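Local coordinates for taurine:2-oxoglutarate aminotransferase (Bifidobacterium kashiwanohense PV20-2, PDB 6JIX), which probably transfers the amino group of taurine to 2-oxoglutarate, using bound pyridoxal 5'-phosphate as its cofactor, at residues K73-N78 against H317-A322; K135-Y140 against E203-E208; D211-I216 against Y245-I250; G345-F350 against E431-L436; V355-C360 against K435-L440. All coordinates share one frame; numbering follows the deposited sequence.

Contact 1: residues K73-N78 against H317-A322; sequences KEQADN and HTLACA
Q75 lies over the first turn of the helix that begins with T318, and around it helices 66-78 and 318-333 pack as a nearly antiparallel pair, their local axes 9.1 Å apart at closest approach. The tight part is apolar. L319 CD1 reaches across to Q75 CB at 3.7 Å and stands 4.0 Å from A76 CB, while A322 CB rests 3.5 Å from Q75 CG. Such close approach suits the small side chains, alanine sitting on each helix. By contrast, the outward side of helix 66-78 leaves E74 exposed. Within the packed region, CG of Q75 is anti to its backbone N (chi1 -164°) and the chain then bends, crossing T318 at about a right angle with NE2 3.5 Å from T318 CG2. NE2 is the polar end of this side chain and bonds to M79 O. An alanine in place of Q75 would probably open a gap beside T318 CG2, where CG and the amide had lain, and leave M79 O without its amide partner. K73 and D77 form reciprocal salt bridges with D77 and K73 of the second subunit, which makes helix 66-78 part of the dimer interface. H317 NE2 bonds to G286 O of that second subunit, while H317 is also the N-cap residue of its helix, its ND1 accepting from A320 N at 3.2 Å, nearly straight at 168°.

Contact 2: residues K135-Y140 against E203-E208; sequences KIFSCY and EQLQYE
K135 NZ makes two bonds to a single residue, E208, and serves both its backbone and its side chain. One is a hydrogen bond of 2.9 Å from K135 NZ to E208 O, in the carbonyl plane and on a lone pair; the other is a salt bridge, also 2.9 Å, from K135 NZ to E208 OE1. The lysine chain runs extended beyond CG and meets the glutamate at about a right angle, whereas the glutamate bends at its second torsion (-70°), which turns CD back from the line of the chain. E208 O has a further donor in S212 OG, so this carbonyl accepts from two side chains. Beyond these bonds, the F137 ring is hemmed by three residues of segment 203-208. L205 CD2 sits over one face in a CH-pi contact, 3.6 Å from the ring centroid of F137. E208 CG comes to the rim near the ring plane, 3.5 Å from F137 CZ. Q204 approaches obliquely with its aliphatic part, CG being 3.8 Å from F137 CE2, and its NE2 is bound to H173 O on the neighbouring strand 171-174. V213 and I216 also touch the phenyl group, whereas I136 packs on helix 116-131. Strand 135-139 is thus sandwiched between helices, as in the three-layer alpha/beta/alpha large domain of fold type I pyridoxal-phosphate enzymes.

Contact 3: residues D211-I216 against Y245-I250; sequences DSVAAI and YGILMI
A215 and I216 run beside L248 and M249 as parallel neighbours, and three backbone bonds join the two strands. L248 N donates to A214 O at 3.0 Å, tilted 29° from the carbonyl plane. I216 N gives to L248 O at 2.9 Å, and I216 O in turn accepts from I250 N at the same 2.9 Å. L248 O also receives the CA-H of A215, a second, softer donor. Groups facing away from this seam have other partners: backbone hydrogen bonds join K135 to A214 and F137 to A215 on the adjoining strand, while D275 OD2 takes the M249 N-H. Before the strands begin, R133 NH1 binds Y245 O as well as V213 O. Aliphatic groups fill in around the backbone. I247 CG2 lies 3.9 Å from I216 CG1, and I250 CD1 touches A215 CB at 3.6 Å. Helix 234-245 joins the two strands as a beta-alpha-beta crossover, its C242 packing on I247 and M249. With these amides and carbonyls paired across the strands and apolar side chains around them, the largely buried strand pair probably pays little for its polar backbone; at the loop end a water donates to both D211 OD1 and Y245 O.

Contact 4: residues G345-F350 against E431-L436; sequences GILKPF and EELPKL
L433, which packs against F350, sits in a turn held by the bond from K435 N to E432 O at 2.8 Å, one that reaches back three residues rather than four where the helix kinks at P434. Across the contact no hydrogen bond forms, and the side chains that meet are apolar. The F350 ring, with CG anti to the backbone N (chi1 173°), lies against L433, whose CB stands over one face in a CH-pi contact, 3.6 Å from the F350 centroid. Farther out on L433, CD1 lies 3.6 Å from F350 CD2, the two side chains lying alongside and pointing opposite ways. L436 takes the rim instead, its CD2 3.9 Å from F350 CE2 and in the ring plane. One turn earlier L347 crosses L433 at about a right angle, with L347 CD1 4.2 Å from L433 CD2. The local axes are 11.7 Å apart and only 17° from parallel, a spacing bridged by these large side chains. L347 and L436 both continue onto I418 of strand 415-418, so helices 336-357 and 426-447 lie side by side on an antiparallel three-stranded sheet, as in the C-terminal small domain of class-III aminotransferases.

Contact 5: residues V355-C360 against K435-L440; sequences VEKHKC and KLDKVL
Where helix 336-357 ends beside helix 426-447, K357 and H358 converge on one carboxylate, that of D437. The lysine, extended beyond CG, forms a salt bridge from K357 NZ to the syn lone pair of D437 OD1 at 3.1 Å, with a weak bond to OD2 besides. H358 NE2 donates to D437 OD2 at 3.1 Å with an angle of 160°. D437 OD2 lies close to the ring plane of H358, but the donor stands above the carboxylate plane, 58° out of it. This histidine-carboxylate bond lies in the small domain: H358 is the first residue past the helix, and its ND1 binds D444 OD2, so the ring spans two acids of helix 426-447, which would be likely to favour its charged form. The flat group is also sandwiched, with K357 CG over one face and L440 CB over the centre of the other in a CH-pi contact, 3.5 Å from the H358 centroid. An alanine in place of H358 would probably leave D437 and D444 each short of a donor and open a gap beside L440 CB. Next along the loop, C360 N bonds to D444 OD1, and C360 SG packs 4.3 Å from L440 CD2.

Overall arrangement
From the N terminus, helix 66-78 enters contact 1, which closes a long loop only when the chain arrives at 317-322. Contacts 2 and 3 are nested inside that loop, in series, first strand 135-139 with helix 190-208, then strands 213-219 and 248-252. Their centres are 9 Å apart, and they meet on adjacent strands of the large sheet. Helix 318-333 then leads into helix 336-357, which opens contacts 4 and 5. The loops of these two overlap, running from successive parts of the chain there to successive parts of helix 426-447, sharing K435 and L436, and tying together the two helices of the small domain, about 37 to 45 Å, centre to centre, from contact 1 at the dimer interface.

Contact 1: residues K73-N78 against H317-A322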
# COMPACT_ATOMS: atom_id res chain seq x y z
N LYS A 73 3.88 9.02 19.35
CA LYS A 73 4.38 10.36 19.66
C LYS A 73 5.87 10.34 19.95
O LYS A 73 6.61 11.21 19.48
CB LYS A 73 3.61 10.94 20.84
CG LYS A 73 2.11 10.87 20.67
CD LYS A 73 1.41 12.00 21.37
CE LYS A 73 1.03 11.63 22.78
NZ LYS A 73 0.47 12.81 23.51
N GLU A 74 6.35 9.34 20.69
CA GLU A 74 7.78 9.27 20.97
C GLU A 74 8.57 9.08 19.69
O GLU A 74 9.63 9.69 19.50
CB GLU A 74 8.08 8.16 21.97
CG GLU A 74 7.86 8.59 23.44
CD GLU A 74 7.30 7.46 24.33
OE1 GLU A 74 7.50 6.26 24.02
OE2 GLU A 74 6.64 7.78 25.35
N GLN A 75 8.09 8.22 18.79
CA GLN A 75 8.80 8.03 17.53
C GLN A 75 8.74 9.30 16.68
O GLN A 75 9.72 9.65 16.02
CB GLN A 75 8.23 6.84 16.77
CG GLN A 75 9.15 6.35 15.68
CD GLN A 75 10.57 6.17 16.19
OE1 GLN A 75 10.78 5.61 17.26
NE2 GLN A 75 11.54 6.65 15.42
N ALA A 76 7.60 10.00 16.70
CA ALA A 76 7.47 11.24 15.94
C ALA A 76 8.41 12.33 16.45
O ALA A 76 8.78 13.23 15.68
CB ALA A 76 6.03 11.73 15.95
N ASP A 77 8.78 12.30 17.73
CA ASP A 77 9.73 13.29 18.24
C ASP A 77 11.16 12.97 17.84
O ASP A 77 12.02 13.86 17.92
CB ASP A 77 9.65 13.40 19.77
CG ASP A 77 8.41 14.15 20.24
OD1 ASP A 77 7.77 13.69 21.21
OD2 ASP A 77 8.08 15.20 19.64
N ASN A 78 11.44 11.74 17.42
CA ASN A 78 12.78 11.34 17.01
C ASN A 78 12.93 11.34 15.49
O ASN A 78 13.74 12.08 14.93
CB ASN A 78 13.10 9.94 17.55
CG ASN A 78 14.49 9.49 17.16
OD1 ASN A 78 15.48 10.16 17.48
ND2 ASN A 78 14.58 8.37 16.43
N HIS A 317 8.49 1.24 7.43
CA HIS A 317 8.26 2.61 7.86
C HIS A 317 8.50 2.76 9.35
O HIS A 317 7.98 1.99 10.16
CB HIS A 317 6.83 2.99 7.48
CG HIS A 317 6.54 4.45 7.64
ND1 HIS A 317 6.33 5.03 8.88
CD2 HIS A 317 6.41 5.44 6.73
CE1 HIS A 317 6.09 6.32 8.71
NE2 HIS A 317 6.13 6.60 7.42
N THR A 318 9.28 3.77 9.72
CA THR A 318 9.77 3.86 11.09
C THR A 318 8.65 4.13 12.09
O THR A 318 8.50 3.39 13.07
CB THR A 318 10.87 4.92 11.18
OG1 THR A 318 11.73 4.75 10.04
CG2 THR A 318 11.69 4.74 12.45
N LEU A 319 7.87 5.19 11.87
CA LEU A 319 6.72 5.43 12.74
C LEU A 319 5.82 4.20 12.83
O LEU A 319 5.43 3.77 13.92
CB LEU A 319 5.91 6.63 12.25
CG LEU A 319 5.00 7.22 13.31
CD1 LEU A 319 5.79 8.12 14.23
CD2 LEU A 319 3.83 7.96 12.66
N ALA A 320 5.49 3.62 11.68
CA ALA A 320 4.58 2.49 11.66
C ALA A 320 5.13 1.36 12.51
O ALA A 320 4.39 0.74 13.28
CB ALA A 320 4.34 2.03 10.23
N CYS A 321 6.43 1.08 12.37
CA CYS A 321 7.05 0.00 13.15
C CYS A 321 7.03 0.30 14.64
O CYS A 321 6.76 -0.60 15.44
CB CYS A 321 8.47 -0.23 12.68
SG CYS A 321 8.55 -1.15 11.15
N ALA A 322 7.32 1.55 15.02
CA ALA A 322 7.25 1.92 16.43
C ALA A 322 5.86 1.62 16.99
O ALA A 322 5.73 1.03 18.08
CB ALA A 322 7.60 3.40 16.63

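Contact 2: residues K135-Y140 against E203-E208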
# COMPACT_ATOMS: atom_id res chain seq x y z
N LYS A 135 2.28 -20.59 -11.30
CA LYS A 135 0.87 -20.59 -10.92
C LYS A 135 0.65 -20.38 -9.42
O LYS A 135 1.41 -20.90 -8.60
CB LYS A 135 0.21 -21.91 -11.34
CG LYS A 135 -0.11 -21.99 -12.82
CD LYS A 135 -0.59 -23.38 -13.21
CE LYS A 135 -0.25 -23.69 -14.67
NZ LYS A 135 -1.20 -24.68 -15.26
N ILE A 136 -0.43 -19.68 -9.10
CA ILE A 136 -0.90 -19.48 -7.73
C ILE A 136 -2.30 -20.07 -7.63
O ILE A 136 -3.19 -19.70 -8.42
CB ILE A 136 -0.95 -17.99 -7.34
CG1 ILE A 136 0.43 -17.32 -7.46
CG2 ILE A 136 -1.59 -17.82 -5.96
CD1 ILE A 136 1.47 -17.81 -6.45
N PHE A 137 -2.51 -20.98 -6.68
CA PHE A 137 -3.85 -21.46 -6.35
C PHE A 137 -4.42 -20.64 -5.19
O PHE A 137 -3.72 -20.37 -4.21
CB PHE A 137 -3.81 -22.94 -5.94
CG PHE A 137 -4.00 -23.90 -7.09
CD1 PHE A 137 -3.27 -23.78 -8.26
CD2 PHE A 137 -4.91 -24.94 -6.99
CE1 PHE A 137 -3.45 -24.65 -9.32
CE2 PHE A 137 -5.10 -25.84 -8.05
CZ PHE A 137 -4.37 -25.69 -9.22
N SER A 138 -5.69 -20.28 -5.30
CA SER A 138 -6.35 -19.63 -4.17
C SER A 138 -7.84 -19.93 -4.20
O SER A 138 -8.38 -20.37 -5.22
CB SER A 138 -6.11 -18.12 -4.16
OG SER A 138 -6.34 -17.56 -5.43
N CYS A 139 -8.50 -19.66 -3.08
CA CYS A 139 -9.88 -20.07 -2.89
C CYS A 139 -10.84 -19.08 -3.51
O CYS A 139 -10.62 -17.86 -3.47
CB CYS A 139 -10.21 -20.22 -1.41
SG CYS A 139 -9.07 -21.22 -0.48
N TYR A 140 -11.94 -19.60 -4.07
CA TYR A 140 -13.02 -18.75 -4.55
C TYR A 140 -13.66 -17.96 -3.41
O TYR A 140 -14.02 -16.79 -3.59
CB TYR A 140 -14.08 -19.60 -5.26
CG TYR A 140 -13.83 -19.87 -6.72
CD1 TYR A 140 -13.70 -18.83 -7.63
CD2 TYR A 140 -13.72 -21.17 -7.21
CE1 TYR A 140 -13.46 -19.08 -8.99
CE2 TYR A 140 -13.50 -21.43 -8.57
CZ TYR A 140 -13.37 -20.39 -9.45
OH TYR A 140 -13.14 -20.64 -10.80
N GLU A 203 -6.98 -33.27 -7.10
CA GLU A 203 -7.28 -33.57 -8.50
C GLU A 203 -7.05 -32.34 -9.37
O GLU A 203 -6.53 -32.46 -10.48
CB GLU A 203 -8.71 -34.07 -8.64
CG GLU A 203 -8.84 -35.16 -9.69
CD GLU A 203 -10.27 -35.64 -9.87
OE1 GLU A 203 -11.22 -34.95 -9.40
OE2 GLU A 203 -10.45 -36.72 -10.48
N GLN A 204 -7.46 -31.16 -8.90
CA GLN A 204 -7.24 -29.95 -9.67
C GLN A 204 -5.75 -29.61 -9.77
O GLN A 204 -5.27 -29.23 -10.84
CB GLN A 204 -8.01 -28.79 -9.06
CG GLN A 204 -7.93 -27.54 -9.92
CD GLN A 204 -8.69 -26.39 -9.35
OE1 GLN A 204 -9.04 -26.41 -8.17
NE2 GLN A 204 -8.97 -25.39 -10.17
N LEU A 205 -5.01 -29.77 -8.67
CA LEU A 205 -3.56 -29.61 -8.76
C LEU A 205 -2.98 -30.54 -9.81
O LEU A 205 -2.16 -30.12 -10.64
CB LEU A 205 -2.91 -29.86 -7.40
CG LEU A 205 -3.10 -28.80 -6.32
CD1 LEU A 205 -2.67 -29.36 -4.96
CD2 LEU A 205 -2.31 -27.54 -6.68
N GLN A 206 -3.40 -31.80 -9.82
CA GLN A 206 -2.88 -32.74 -10.81
C GLN A 206 -3.21 -32.28 -12.23
O GLN A 206 -2.38 -32.41 -13.13
CB GLN A 206 -3.46 -34.14 -10.59
CG GLN A 206 -2.56 -35.05 -9.79
CD GLN A 206 -3.33 -36.15 -9.10
OE1 GLN A 206 -3.93 -37.01 -9.75
NE2 GLN A 206 -3.32 -36.14 -7.77
N TYR A 207 -4.42 -31.75 -12.44
CA TYR A 207 -4.82 -31.32 -13.78
C TYR A 207 -4.22 -29.97 -14.19
O TYR A 207 -4.31 -29.61 -15.37
CB TYR A 207 -6.36 -31.30 -13.89
CG TYR A 207 -6.93 -32.63 -14.40
CD1 TYR A 207 -7.11 -32.86 -15.77
CD2 TYR A 207 -7.25 -33.65 -13.51
CE1 TYR A 207 -7.60 -34.08 -16.22
CE2 TYR A 207 -7.74 -34.87 -13.96
CZ TYR A 207 -7.92 -35.08 -15.30
OH TYR A 207 -8.42 -36.31 -15.72
N GLU A 208 -3.59 -29.24 -13.27
CA GLU A 208 -2.86 -28.03 -13.61
C GLU A 208 -1.36 -28.24 -13.69
O GLU A 208 -0.64 -27.32 -14.11
CB GLU A 208 -3.17 -26.93 -12.60
CG GLU A 208 -4.60 -26.41 -12.64
CD GLU A 208 -4.86 -25.61 -13.88
OE1 GLU A 208 -3.91 -25.47 -14.69
OE2 GLU A 208 -6.01 -25.11 -14.05

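Contact 3: residues D211-I216 against Y245-I250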
# COMPACT_ATOMS: atom_id res chain seq x y z
N ASP A 211 3.99 -29.40 -10.61
CA ASP A 211 5.30 -28.78 -10.81
C ASP A 211 5.22 -27.34 -11.27
O ASP A 211 6.26 -26.67 -11.29
CB ASP A 211 6.12 -29.58 -11.83
CG ASP A 211 6.84 -30.77 -11.20
OD1 ASP A 211 6.66 -30.97 -9.98
OD2 ASP A 211 7.58 -31.48 -11.92
N SER A 212 4.05 -26.86 -11.67
CA SER A 212 3.89 -25.48 -12.11
C SER A 212 3.20 -24.59 -11.08
O SER A 212 2.96 -23.41 -11.37
CB SER A 212 3.11 -25.43 -13.42
OG SER A 212 1.73 -25.65 -13.18
N VAL A 213 2.89 -25.11 -9.90
CA VAL A 213 2.18 -24.36 -8.87
C VAL A 213 3.20 -23.89 -7.85
O VAL A 213 3.77 -24.71 -7.12
CB VAL A 213 1.09 -25.19 -8.18
CG1 VAL A 213 0.46 -24.34 -7.08
CG2 VAL A 213 0.05 -25.65 -9.18
N ALA A 214 3.42 -22.57 -7.80
CA ALA A 214 4.39 -22.02 -6.86
C ALA A 214 3.85 -21.99 -5.44
O ALA A 214 4.59 -22.25 -4.48
CB ALA A 214 4.79 -20.61 -7.28
N ALA A 215 2.56 -21.72 -5.29
CA ALA A 215 2.01 -21.50 -3.96
C ALA A 215 0.50 -21.71 -3.97
O ALA A 215 -0.19 -21.42 -4.95
CB ALA A 215 2.33 -20.08 -3.47
N ILE A 216 0.00 -22.21 -2.85
CA ILE A 216 -1.41 -22.15 -2.53
C ILE A 216 -1.57 -21.05 -1.49
O ILE A 216 -0.91 -21.06 -0.44
CB ILE A 216 -1.91 -23.49 -1.98
CG1 ILE A 216 -1.95 -24.54 -3.10
CG2 ILE A 216 -3.30 -23.33 -1.35
CD1 ILE A 216 -2.50 -25.86 -2.62
N TYR A 245 3.99 -31.85 -3.11
CA TYR A 245 4.20 -31.32 -4.45
C TYR A 245 5.27 -30.24 -4.54
O TYR A 245 5.60 -29.82 -5.65
CB TYR A 245 2.87 -30.79 -4.99
CG TYR A 245 1.91 -31.91 -5.29
CD1 TYR A 245 2.27 -32.96 -6.13
CD2 TYR A 245 0.65 -31.95 -4.72
CE1 TYR A 245 1.40 -33.98 -6.41
CE2 TYR A 245 -0.23 -32.98 -4.99
CZ TYR A 245 0.16 -34.01 -5.83
OH TYR A 245 -0.70 -35.06 -6.11
N GLY A 246 5.85 -29.82 -3.42
CA GLY A 246 6.82 -28.75 -3.45
C GLY A 246 6.23 -27.37 -3.61
O GLY A 246 6.92 -26.46 -4.08
N ILE A 247 4.96 -27.20 -3.27
CA ILE A 247 4.24 -25.93 -3.36
C ILE A 247 4.36 -25.22 -2.02
O ILE A 247 4.15 -25.84 -0.96
CB ILE A 247 2.76 -26.19 -3.70
CG1 ILE A 247 2.60 -26.80 -5.09
CG2 ILE A 247 1.92 -24.96 -3.47
CD1 ILE A 247 1.31 -27.63 -5.23
N LEU A 248 4.66 -23.92 -2.04
CA LEU A 248 4.67 -23.16 -0.80
C LEU A 248 3.24 -22.89 -0.35
O LEU A 248 2.35 -22.63 -1.17
CB LEU A 248 5.41 -21.83 -0.98
CG LEU A 248 6.85 -21.92 -1.50
CD1 LEU A 248 7.40 -20.54 -1.78
CD2 LEU A 248 7.71 -22.62 -0.49
N MET A 249 3.02 -22.96 0.95
CA MET A 249 1.74 -22.60 1.53
C MET A 249 1.85 -21.20 2.12
O MET A 249 2.79 -20.92 2.88
CB MET A 249 1.32 -23.58 2.62
CG MET A 249 -0.04 -23.34 3.17
SD MET A 249 -0.40 -24.56 4.46
CE MET A 249 -2.19 -24.39 4.58
N ILE A 250 0.96 -20.32 1.69
CA ILE A 250 0.93 -18.95 2.19
C ILE A 250 -0.40 -18.76 2.89
O ILE A 250 -1.45 -18.77 2.23
CB ILE A 250 1.09 -17.92 1.06
CG1 ILE A 250 2.28 -18.28 0.15
CG2 ILE A 250 1.20 -16.52 1.64
CD1 ILE A 250 2.41 -17.39 -1.06
O HOH W 1 5.01 -31.93 -7.73

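Contact 4: residues G345-F350 against E431-L436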
# COMPACT_ATOMS: atom_id res chain seq x y z
N GLY A 345 -15.65 -17.67 25.56
CA GLY A 345 -16.57 -18.39 26.43
C GLY A 345 -17.85 -17.64 26.71
O GLY A 345 -18.78 -18.24 27.26
N ILE A 346 -17.90 -16.35 26.41
CA ILE A 346 -19.13 -15.58 26.48
C ILE A 346 -19.79 -15.48 25.12
O ILE A 346 -20.99 -15.72 24.99
CB ILE A 346 -18.84 -14.17 27.05
CG1 ILE A 346 -18.14 -14.24 28.40
CG2 ILE A 346 -20.11 -13.35 27.11
CD1 ILE A 346 -18.15 -12.93 29.11
N LEU A 347 -19.01 -15.16 24.09
CA LEU A 347 -19.58 -14.83 22.79
C LEU A 347 -20.11 -16.09 22.09
O LEU A 347 -21.24 -16.10 21.60
CB LEU A 347 -18.55 -14.09 21.94
CG LEU A 347 -18.90 -13.79 20.48
CD1 LEU A 347 -19.92 -12.69 20.39
CD2 LEU A 347 -17.65 -13.40 19.73
N LYS A 348 -19.31 -17.17 22.07
CA LYS A 348 -19.72 -18.39 21.38
C LYS A 348 -21.06 -18.92 21.88
O LYS A 348 -21.99 -19.10 21.07
CB LYS A 348 -18.61 -19.43 21.50
CG LYS A 348 -18.83 -20.66 20.65
CD LYS A 348 -17.54 -21.44 20.50
CE LYS A 348 -17.72 -22.64 19.58
NZ LYS A 348 -18.16 -23.87 20.30
N PRO A 349 -21.25 -19.19 23.19
CA PRO A 349 -22.57 -19.65 23.66
C PRO A 349 -23.69 -18.67 23.36
O PRO A 349 -24.82 -19.09 23.07
CB PRO A 349 -22.35 -19.81 25.16
CG PRO A 349 -20.86 -19.95 25.32
CD PRO A 349 -20.29 -19.06 24.29
N PHE A 350 -23.44 -17.37 23.41
CA PHE A 350 -24.51 -16.43 23.10
C PHE A 350 -24.95 -16.58 21.65
O PHE A 350 -26.16 -16.59 21.36
CB PHE A 350 -24.08 -14.99 23.38
CG PHE A 350 -25.10 -13.98 22.92
CD1 PHE A 350 -26.22 -13.70 23.70
CD2 PHE A 350 -24.97 -13.33 21.68
CE1 PHE A 350 -27.17 -12.79 23.27
CE2 PHE A 350 -25.92 -12.41 21.25
CZ PHE A 350 -27.02 -12.14 22.03
N GLU A 431 -23.51 -5.99 27.75
CA GLU A 431 -24.30 -4.81 27.44
C GLU A 431 -24.64 -4.69 25.97
O GLU A 431 -25.66 -4.08 25.62
CB GLU A 431 -23.56 -3.51 27.83
CG GLU A 431 -22.79 -3.53 29.14
CD GLU A 431 -22.19 -2.16 29.46
OE1 GLU A 431 -21.60 -1.57 28.52
OE2 GLU A 431 -22.33 -1.70 30.63
N GLU A 432 -23.79 -5.22 25.09
CA GLU A 432 -23.96 -5.04 23.65
C GLU A 432 -24.74 -6.16 23.00
O GLU A 432 -25.59 -5.89 22.14
CB GLU A 432 -22.60 -4.93 22.96
CG GLU A 432 -21.82 -3.68 23.33
CD GLU A 432 -22.61 -2.40 23.15
OE1 GLU A 432 -23.47 -2.31 22.22
OE2 GLU A 432 -22.35 -1.48 23.96
N LEU A 433 -24.47 -7.41 23.39
CA LEU A 433 -25.10 -8.55 22.74
C LEU A 433 -26.62 -8.49 22.76
O LEU A 433 -27.24 -8.83 21.74
CB LEU A 433 -24.60 -9.85 23.37
CG LEU A 433 -23.13 -10.08 23.00
CD1 LEU A 433 -22.61 -11.40 23.53
CD2 LEU A 433 -22.93 -9.99 21.48
N PRO A 434 -27.28 -8.05 23.83
CA PRO A 434 -28.74 -7.87 23.76
C PRO A 434 -29.20 -7.02 22.57
O PRO A 434 -30.32 -7.22 22.09
CB PRO A 434 -29.07 -7.22 25.11
CG PRO A 434 -28.00 -7.78 26.03
CD PRO A 434 -26.76 -7.84 25.20
N LYS A 435 -28.39 -6.08 22.09
CA LYS A 435 -28.79 -5.31 20.91
C LYS A 435 -28.85 -6.19 19.66
O LYS A 435 -29.69 -5.97 18.77
CB LYS A 435 -27.83 -4.12 20.72
N LEU A 436 -27.97 -7.19 19.57
CA LEU A 436 -28.01 -8.13 18.45
C LEU A 436 -29.25 -9.01 18.54
O LEU A 436 -29.91 -9.27 17.52
CB LEU A 436 -26.74 -8.97 18.44
CG LEU A 436 -26.60 -10.09 17.41
CD1 LEU A 436 -26.60 -9.56 15.97
CD2 LEU A 436 -25.32 -10.86 17.70

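Contact 5: residues V355-C360 against K435-L440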
# COMPACT_ATOMS: atom_id res chain seq x y z
N VAL A 355 -28.90 -19.17 17.48
CA VAL A 355 -29.38 -20.19 16.54
C VAL A 355 -30.65 -20.84 17.07
O VAL A 355 -31.66 -20.94 16.35
CB VAL A 355 -28.29 -21.24 16.25
CG1 VAL A 355 -28.86 -22.35 15.35
CG2 VAL A 355 -27.07 -20.59 15.59
N GLU A 356 -30.62 -21.29 18.32
CA GLU A 356 -31.81 -21.90 18.92
C GLU A 356 -32.97 -20.92 19.02
O GLU A 356 -34.13 -21.33 18.96
CB GLU A 356 -31.46 -22.49 20.30
N LYS A 357 -32.71 -19.62 19.17
CA LYS A 357 -33.79 -18.69 19.47
C LYS A 357 -34.45 -18.04 18.26
O LYS A 357 -35.53 -17.46 18.40
CB LYS A 357 -33.30 -17.58 20.42
CG LYS A 357 -34.41 -16.64 20.89
CD LYS A 357 -33.93 -15.49 21.76
CE LYS A 357 -34.94 -14.34 21.77
NZ LYS A 357 -34.78 -13.41 22.92
N HIS A 358 -33.83 -18.06 17.08
CA HIS A 358 -34.30 -17.21 15.99
C HIS A 358 -34.56 -18.00 14.70
O HIS A 358 -33.74 -18.84 14.29
CB HIS A 358 -33.31 -16.08 15.74
CG HIS A 358 -33.26 -15.07 16.84
ND1 HIS A 358 -34.13 -14.00 16.91
CD2 HIS A 358 -32.42 -14.94 17.90
CE1 HIS A 358 -33.83 -13.25 17.97
NE2 HIS A 358 -32.80 -13.81 18.58
N LYS A 359 -35.70 -17.72 14.06
CA LYS A 359 -36.00 -18.39 12.80
C LYS A 359 -35.03 -17.96 11.71
O LYS A 359 -34.80 -18.74 10.78
CB LYS A 359 -37.45 -18.07 12.36
N CYS A 360 -34.40 -16.79 11.86
CA CYS A 360 -33.54 -16.20 10.83
C CYS A 360 -32.05 -16.54 10.95
O CYS A 360 -31.26 -16.08 10.12
CB CYS A 360 -33.69 -14.68 10.85
SG CYS A 360 -32.79 -13.94 12.23
N LYS A 435 -28.39 -6.08 22.09
CA LYS A 435 -28.79 -5.31 20.91
C LYS A 435 -28.85 -6.19 19.66
O LYS A 435 -29.69 -5.97 18.77
CB LYS A 435 -27.83 -4.12 20.72
N LEU A 436 -27.97 -7.19 19.57
CA LEU A 436 -28.01 -8.13 18.45
C LEU A 436 -29.25 -9.01 18.54
O LEU A 436 -29.91 -9.27 17.52
CB LEU A 436 -26.74 -8.97 18.44
CG LEU A 436 -26.60 -10.09 17.41
CD1 LEU A 436 -26.60 -9.56 15.97
CD2 LEU A 436 -25.32 -10.86 17.70
N ASP A 437 -29.58 -9.48 19.75
CA ASP A 437 -30.78 -10.28 19.94
C ASP A 437 -32.03 -9.48 19.58
O ASP A 437 -32.93 -10.00 18.91
CB ASP A 437 -30.84 -10.76 21.39
CG ASP A 437 -32.11 -11.54 21.69
OD1 ASP A 437 -33.08 -10.92 22.18
OD2 ASP A 437 -32.13 -12.76 21.44
N LYS A 438 -32.11 -8.22 20.01
CA LYS A 438 -33.26 -7.39 19.66
C LYS A 438 -33.41 -7.27 18.16
O LYS A 438 -34.53 -7.37 17.64
CB LYS A 438 -33.14 -5.99 20.28
CG LYS A 438 -33.18 -5.92 21.80
CD LYS A 438 -33.90 -7.14 22.40
CE LYS A 438 -34.48 -6.80 23.77
NZ LYS A 438 -33.62 -5.77 24.42
N VAL A 439 -32.30 -7.06 17.44
CA VAL A 439 -32.40 -6.84 16.00
C VAL A 439 -32.76 -8.13 15.28
O VAL A 439 -33.55 -8.12 14.32
CB VAL A 439 -31.08 -6.27 15.44
CG1 VAL A 439 -31.06 -6.39 13.91
CG2 VAL A 439 -30.89 -4.81 15.89
N LEU A 440 -32.22 -9.27 15.73
CA LEU A 440 -32.57 -10.55 15.13
C LEU A 440 -34.08 -10.82 15.24
O LEU A 440 -34.69 -11.36 14.32
CB LEU A 440 -31.75 -11.68 15.75
CG LEU A 440 -30.23 -11.51 15.53
CD1 LEU A 440 -29.43 -12.68 16.08
CD2 LEU A 440 -29.92 -11.31 14.06